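Local coordinates for hydrogenase expression/formation protein (hypb) (Archaeoglobus fulgidus, PDB 2WSM), which is a hydrogenase maturation GTPase that dimerises in a GTP-dependent manner and probably supplies nickel to the active site of hydrogenase, at the interface of chains A and B. Sequence-based numbering; all coordinates share one arbitrary frame. Chains: chain A/B, Hydrogenase expression/formation protein (hypb).

Contact 1: the interface of chains A and B. Residues chain A 148, 150-151, 154; chain B 148, 150-151, 154.
At this two-fold dimer contact of a SIMIBI-class G3E GTPase, B:Lys148 presents its backbone carbonyl to A:Arg154. NH1 of the A:Arg154 guanidinium gives a hydrogen bond to B:Lys148 O at 3.0 Å, nearly straight at 169° about the hydrogen. The oxygen lies in the guanidinium plane, at its edge, while the donor reaches the carbonyl somewhat tilted from the carbonyl's own plane. A bend at chi3 (-86°) turns the end of the arginine toward the neighbouring chain, and the two side chains cross at about a right angle. Since this carbonyl belongs to the last residue of the short helix 145-148, the arginine may help to cap its C-terminal end.

In the twin arrangement, A:Lys148 buries 36 Å², and its O again lies at the edge of a guanidinium, that of B:Arg154, but NH1 is 3.3 Å away and the approach is looser. On the axis itself, the rings of A:Pro150 and B:Pro150 pass antiparallel, their CG atoms 3.6 Å apart.

A:Glu151 and B:Glu151 face each other there too, with carboxylate planes 61° apart. The 2.5 Å between A:Glu151 OE2 and B:Glu151 OE2 would fit a proton shared by the two acids; protons are not seen, and if both are ionised the pair is a clash, so this link stays doubtful. CG of B:Glu151 also packs against A:Glu151, 3.8 Å from its carboxylate carbon CD.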
ATOM      1  N   LYS A 148       7.330  -3.431 -10.445  1.00 25.64           N
ATOM      2  CA  LYS A 148       7.338  -3.770  -9.026  1.00 24.83           C
ATOM      3  C   LYS A 148       6.029  -3.408  -8.316  1.00 27.25           C
ATOM      4  O   LYS A 148       5.758  -3.921  -7.240  1.00 26.28           O
ATOM      5  CB  LYS A 148       8.474  -3.036  -8.308  1.00 29.84           C
ATOM      6  CG  LYS A 148       9.860  -3.631  -8.478  1.00 35.81           C
ATOM      7  CD  LYS A 148      10.868  -2.730  -7.770  1.00 40.78           C
ATOM      8  CE  LYS A 148      12.247  -3.360  -7.681  1.00 55.27           C
ATOM      9  NZ  LYS A 148      13.239  -2.408  -7.093  1.00 55.66           N
ATOM     10  N   PRO A 150       2.365  -3.279  -9.434  1.00 26.47           N
ATOM     11  CA  PRO A 150       1.194  -3.478 -10.291  1.00 28.31           C
ATOM     12  C   PRO A 150      -0.085  -2.960  -9.649  1.00 23.58           C
ATOM     13  O   PRO A 150      -0.928  -2.423 -10.360  1.00 25.74           O
ATOM     14  CB  PRO A 150       1.104  -5.004 -10.426  1.00 27.16           C
ATOM     15  CG  PRO A 150       2.431  -5.522  -9.993  1.00 31.10           C
ATOM     16  CD  PRO A 150       2.975  -4.551  -9.013  1.00 26.69           C
ATOM     17  N   GLU A 151      -0.240  -3.143  -8.339  1.00 23.74           N
ATOM     18  CA  GLU A 151      -1.502  -2.811  -7.681  1.00 23.48           C
ATOM     19  C   GLU A 151      -1.869  -1.339  -7.846  1.00 24.50           C
ATOM     20  O   GLU A 151      -2.999  -1.010  -8.215  1.00 24.74           O
ATOM     21  CB  GLU A 151      -1.480  -3.172  -6.189  1.00 25.38           C
ATOM     22  CG  GLU A 151      -1.407  -4.660  -5.874  1.00 25.41           C
ATOM     23  CD  GLU A 151      -0.011  -5.119  -5.486  1.00 32.67           C
ATOM     24  OE1 GLU A 151       0.096  -5.881  -4.505  1.00 37.50           O
ATOM     25  OE2 GLU A 151       0.979  -4.715  -6.143  1.00 27.02           O
ATOM     26  N   ARG A 154      -2.442  -0.177 -11.563  1.00 21.06           N
ATOM     27  CA  ARG A 154      -3.714  -0.657 -12.084  1.00 25.84           C
ATOM     28  C   ARG A 154      -4.884   0.295 -11.838  1.00 27.79           C
ATOM     29  O   ARG A 154      -5.839   0.299 -12.607  1.00 29.17           O
ATOM     30  CB  ARG A 154      -4.050  -2.035 -11.517  1.00 23.52           C
ATOM     31  CG  ARG A 154      -3.915  -3.173 -12.510  1.00 30.31           C
ATOM     32  CD  ARG A 154      -4.195  -4.522 -11.841  1.00 36.17           C
ATOM     33  NE  ARG A 154      -3.001  -5.074 -11.205  1.00 42.80           N
ATOM     34  CZ  ARG A 154      -3.006  -5.764 -10.065  1.00 48.93           C
ATOM     35  NH1 ARG A 154      -1.866  -6.226  -9.558  1.00 39.72           N
ATOM     36  NH2 ARG A 154      -4.148  -5.981  -9.421  1.00 49.51           N
TER
ATOM     37  N   LYS B 148      -1.656 -11.045  -8.410  1.00 41.52           N
ATOM     38  CA  LYS B 148      -2.187  -9.710  -8.183  1.00 36.49           C
ATOM     39  C   LYS B 148      -1.448  -8.980  -7.058  1.00 39.35           C
ATOM     40  O   LYS B 148      -1.495  -7.751  -6.967  1.00 39.59           O
ATOM     41  CB  LYS B 148      -3.682  -9.790  -7.858  1.00 42.41           C
ATOM     42  CG  LYS B 148      -4.586  -9.976  -9.074  1.00 48.45           C
ATOM     43  CD  LYS B 148      -5.892 -10.661  -8.690  1.00 51.21           C
ATOM     44  CE  LYS B 148      -6.524 -10.012  -7.466  1.00 56.95           C
ATOM     45  NZ  LYS B 148      -7.460 -10.938  -6.752  1.00 60.47           N
ATOM     46  N   PRO B 150       2.145  -9.326  -5.904  1.00 33.77           N
ATOM     47  CA  PRO B 150       3.561  -9.701  -5.887  1.00 35.52           C
ATOM     48  C   PRO B 150       4.350  -9.067  -4.743  1.00 32.01           C
ATOM     49  O   PRO B 150       5.231  -9.701  -4.169  1.00 37.25           O
ATOM     50  CB  PRO B 150       4.073  -9.163  -7.236  1.00 35.82           C
ATOM     51  CG  PRO B 150       3.029  -8.143  -7.657  1.00 30.77           C
ATOM     52  CD  PRO B 150       1.759  -8.773  -7.212  1.00 31.25           C
ATOM     53  N   GLU B 151       4.048  -7.820  -4.420  1.00 30.44           N
ATOM     54  CA  GLU B 151       4.839  -7.090  -3.438  1.00 31.16           C
ATOM     55  C   GLU B 151       4.901  -7.807  -2.089  1.00 31.29           C
ATOM     56  O   GLU B 151       5.979  -7.980  -1.518  1.00 30.02           O
ATOM     57  CB  GLU B 151       4.294  -5.672  -3.288  1.00 30.77           C
ATOM     58  CG  GLU B 151       3.691  -5.171  -4.591  1.00 31.40           C
ATOM     59  CD  GLU B 151       3.653  -3.679  -4.684  1.00 35.47           C
ATOM     60  OE1 GLU B 151       4.542  -3.027  -4.096  1.00 44.66           O
ATOM     61  OE2 GLU B 151       2.735  -3.156  -5.349  1.00 35.65           O
ATOM     62  N   ARG B 154       6.495 -11.308  -2.076  1.00 32.25           N
ATOM     63  CA  ARG B 154       7.919 -11.192  -2.345  1.00 38.05           C
ATOM     64  C   ARG B 154       8.727 -11.069  -1.052  1.00 41.86           C
ATOM     65  O   ARG B 154       9.926 -11.348  -1.039  1.00 42.56           O
ATOM     66  CB  ARG B 154       8.180 -10.000  -3.275  1.00 39.68           C
ATOM     67  CG  ARG B 154       9.643  -9.655  -3.489  1.00 45.16           C
ATOM     68  CD  ARG B 154       9.882  -8.969  -4.842  1.00 51.50           C
ATOM     69  NE  ARG B 154       9.018  -7.809  -5.083  1.00 50.59           N
ATOM     70  CZ  ARG B 154       8.131  -7.724  -6.075  1.00 51.26           C
ATOM     71  NH1 ARG B 154       7.390  -6.626  -6.228  1.00 38.63           N
ATOM     72  NH2 ARG B 154       7.990  -8.737  -6.923  1.00 50.42           N
TER

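Contact 2: the interface of chains A and B. Residues chain A 92-93, 119, 122; chain B 92-93, 122, 125-126.
The chain turns at A:Cys92 (phi -92°, psi 27°) and then runs extended through A:His93, and B:Cys92 and B:His93 do the same across the dimer axis. A disulfide joins A:Cys92 SG to A:Cys122 SG (2.0 Å), with B:Cys92 and B:Cys122 joined likewise. The chi1 of 52° puts A:Cys92 SG between its backbone N and carbonyl carbon, facing the partner's imidazole: it lies 3.7 Å from B:His93 NE2. Reciprocally, B:Cys92 SG touches the A:His93 ring at CD2, also 3.7 Å away. The disulfides themselves pack together, with A:Cys122 SG 4.1 Å from B:Cys122 SG.

B:Phe126 brings its ring edge to A:Cys92, CZ standing 3.8 Å from CB with CB in the ring plane. Its face is engaged within its own chain, where CE1 of B:His93 sits over the ring centre. The A:Asn119 amide and B:Asp125 carboxylate are nearly perpendicular; the amide hydrogens are not aimed at the carboxylate, so the 3.1 Å between A:Asn119 ND2 and B:Asp125 OD1 is a polar contact and no hydrogen bond. The A:Asn119 amide oxygen OD1 instead accepts from A:Cys122 N at 2.7 Å, in the carbonyl plane, which may cap the start of 3-10 helix 122-125.

These cysteines and histidines probably belong to the HypB metal site; in this model each subunit's cysteines form an intrachain disulfide, not free thiolates for a metal. A:Cys92 and A:His93 lie between strand 82-85 and helix 96-100, while A:Asn119 just follows strand 111-118 and A:Cys122 begins the 3-10 helix.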
ATOM      1  N   CYS A  92      -0.205   5.470   6.205  1.00 30.26           N
ATOM      2  CA  CYS A  92       0.648   5.520   5.020  1.00 27.11           C
ATOM      3  C   CYS A  92      -0.166   5.826   3.767  1.00 21.68           C
ATOM      4  O   CYS A  92       0.217   5.439   2.670  1.00 19.17           O
ATOM      5  CB  CYS A  92       1.373   4.183   4.844  1.00 29.45           C
ATOM      6  SG  CYS A  92       0.277   2.724   4.872  1.00 32.24           S
ATOM      7  N   HIS A  93      -1.292   6.517   3.938  1.00 23.88           N
ATOM      8  CA  HIS A  93      -2.209   6.792   2.832  1.00 21.65           C
ATOM      9  C   HIS A  93      -3.313   7.729   3.308  1.00 22.91           C
ATOM     10  O   HIS A  93      -3.619   7.761   4.490  1.00 27.38           O
ATOM     11  CB  HIS A  93      -2.869   5.487   2.397  1.00 21.60           C
ATOM     12  CG  HIS A  93      -3.761   4.905   3.448  1.00 26.26           C
ATOM     13  ND1 HIS A  93      -5.079   5.282   3.597  1.00 29.68           N
ATOM     14  CD2 HIS A  93      -3.514   4.010   4.434  1.00 25.23           C
ATOM     15  CE1 HIS A  93      -5.611   4.625   4.612  1.00 24.17           C
ATOM     16  NE2 HIS A  93      -4.681   3.851   5.138  1.00 24.01           N
ATOM     17  N   ASN A 119       3.953   7.259  -1.248  1.00 23.68           N
ATOM     18  CA  ASN A 119       3.912   5.814  -1.041  1.00 28.15           C
ATOM     19  C   ASN A 119       3.235   5.113  -2.219  1.00 24.34           C
ATOM     20  O   ASN A 119       2.219   5.585  -2.720  1.00 27.17           O
ATOM     21  CB  ASN A 119       3.183   5.513   0.278  1.00 27.96           C
ATOM     22  CG  ASN A 119       2.928   4.041   0.488  1.00 29.08           C
ATOM     23  OD1 ASN A 119       1.922   3.508   0.037  1.00 33.76           O
ATOM     24  ND2 ASN A 119       3.827   3.376   1.204  1.00 34.79           N
ATOM     25  N   CYS A 122       0.177   1.510   0.001  1.00 25.76           N
ATOM     26  CA  CYS A 122      -0.995   1.686   0.861  1.00 24.14           C
ATOM     27  C   CYS A 122      -2.229   2.322   0.208  1.00 25.14           C
ATOM     28  O   CYS A 122      -3.346   1.909   0.494  1.00 27.82           O
ATOM     29  CB  CYS A 122      -0.614   2.460   2.133  1.00 27.29           C
ATOM     30  SG  CYS A 122       0.641   1.647   3.181  1.00 29.34           S
TER
ATOM     31  N   CYS B  92      -3.790   0.469   8.508  1.00 32.72           N
ATOM     32  CA  CYS B  92      -4.179  -0.745   7.780  1.00 29.37           C
ATOM     33  C   CYS B  92      -3.126  -1.848   7.877  1.00 27.85           C
ATOM     34  O   CYS B  92      -3.086  -2.760   7.054  1.00 31.27           O
ATOM     35  CB  CYS B  92      -4.447  -0.422   6.309  1.00 33.42           C
ATOM     36  SG  CYS B  92      -3.104   0.483   5.452  1.00 30.11           S
ATOM     37  N   HIS B  93      -2.269  -1.749   8.880  1.00 24.98           N
ATOM     38  CA  HIS B  93      -1.168  -2.687   9.054  1.00 28.32           C
ATOM     39  C   HIS B  93      -0.662  -2.541  10.486  1.00 26.76           C
ATOM     40  O   HIS B  93      -0.988  -1.577  11.172  1.00 26.67           O
ATOM     41  CB  HIS B  93      -0.040  -2.337   8.081  1.00 28.29           C
ATOM     42  CG  HIS B  93       0.442  -0.927   8.225  1.00 25.55           C
ATOM     43  ND1 HIS B  93       1.519  -0.587   9.016  1.00 27.85           N
ATOM     44  CD2 HIS B  93      -0.044   0.236   7.729  1.00 27.94           C
ATOM     45  CE1 HIS B  93       1.689   0.723   8.984  1.00 24.89           C
ATOM     46  NE2 HIS B  93       0.752   1.246   8.213  1.00 28.22           N
ATOM     47  N   CYS B 122      -0.886  -3.091   2.643  1.00 27.64           N
ATOM     48  CA  CYS B 122      -0.222  -2.198   3.600  1.00 28.51           C
ATOM     49  C   CYS B 122       1.018  -2.742   4.322  1.00 27.45           C
ATOM     50  O   CYS B 122       2.011  -2.029   4.447  1.00 27.22           O
ATOM     51  CB  CYS B 122      -1.227  -1.685   4.632  1.00 25.81           C
ATOM     52  SG  CYS B 122      -2.573  -0.749   3.912  1.00 32.50           S
ATOM     53  N   ASP B 125       5.553  -2.671   3.470  1.00 31.08           N
ATOM     54  CA  ASP B 125       6.660  -1.763   3.763  1.00 31.11           C
ATOM     55  C   ASP B 125       7.150  -1.826   5.204  1.00 35.48           C
ATOM     56  O   ASP B 125       8.256  -1.382   5.506  1.00 35.72           O
ATOM     57  CB  ASP B 125       6.257  -0.321   3.454  1.00 32.09           C
ATOM     58  CG  ASP B 125       6.335   0.004   1.983  1.00 35.62           C
ATOM     59  OD1 ASP B 125       5.627   0.936   1.545  1.00 35.92           O
ATOM     60  OD2 ASP B 125       7.104  -0.671   1.268  1.00 35.64           O
ATOM     61  N   PHE B 126       6.328  -2.375   6.089  1.00 29.71           N
ATOM     62  CA  PHE B 126       6.558  -2.222   7.517  1.00 32.72           C
ATOM     63  C   PHE B 126       7.290  -3.364   8.221  1.00 31.18           C
ATOM     64  O   PHE B 126       6.692  -4.367   8.599  1.00 30.03           O
ATOM     65  CB  PHE B 126       5.237  -1.872   8.213  1.00 30.13           C
ATOM     66  CG  PHE B 126       4.653  -0.583   7.725  1.00 31.29           C
ATOM     67  CD1 PHE B 126       5.035   0.622   8.298  1.00 29.93           C
ATOM     68  CD2 PHE B 126       3.778  -0.567   6.647  1.00 27.07           C
ATOM     69  CE1 PHE B 126       4.525   1.829   7.823  1.00 32.18           C
ATOM     70  CE2 PHE B 126       3.261   0.627   6.168  1.00 30.82           C
ATOM     71  CZ  PHE B 126       3.637   1.831   6.758  1.00 31.41           C
TER

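Contact 1 and contact 2 join the same two chains, with the centres of their C-alpha atoms about 14 Å apart, and they share no residue. Contact 1 uses the end of helix 145-148 and the short helix that follows (150-154 in A, 150-153 in B); contact 2 uses the loop before helix 96-100 and the segment that follows strand 111-118. Each subunit therefore meets its partner through separate surface segments, one largely polar, the other rich in sulfur and aromatic groups. HypB dimerises in response to GTP, and pairing places the presumed metal-binding cysteines and histidines of both subunits side by side, although these contacts alone do not show how nucleotide controls it.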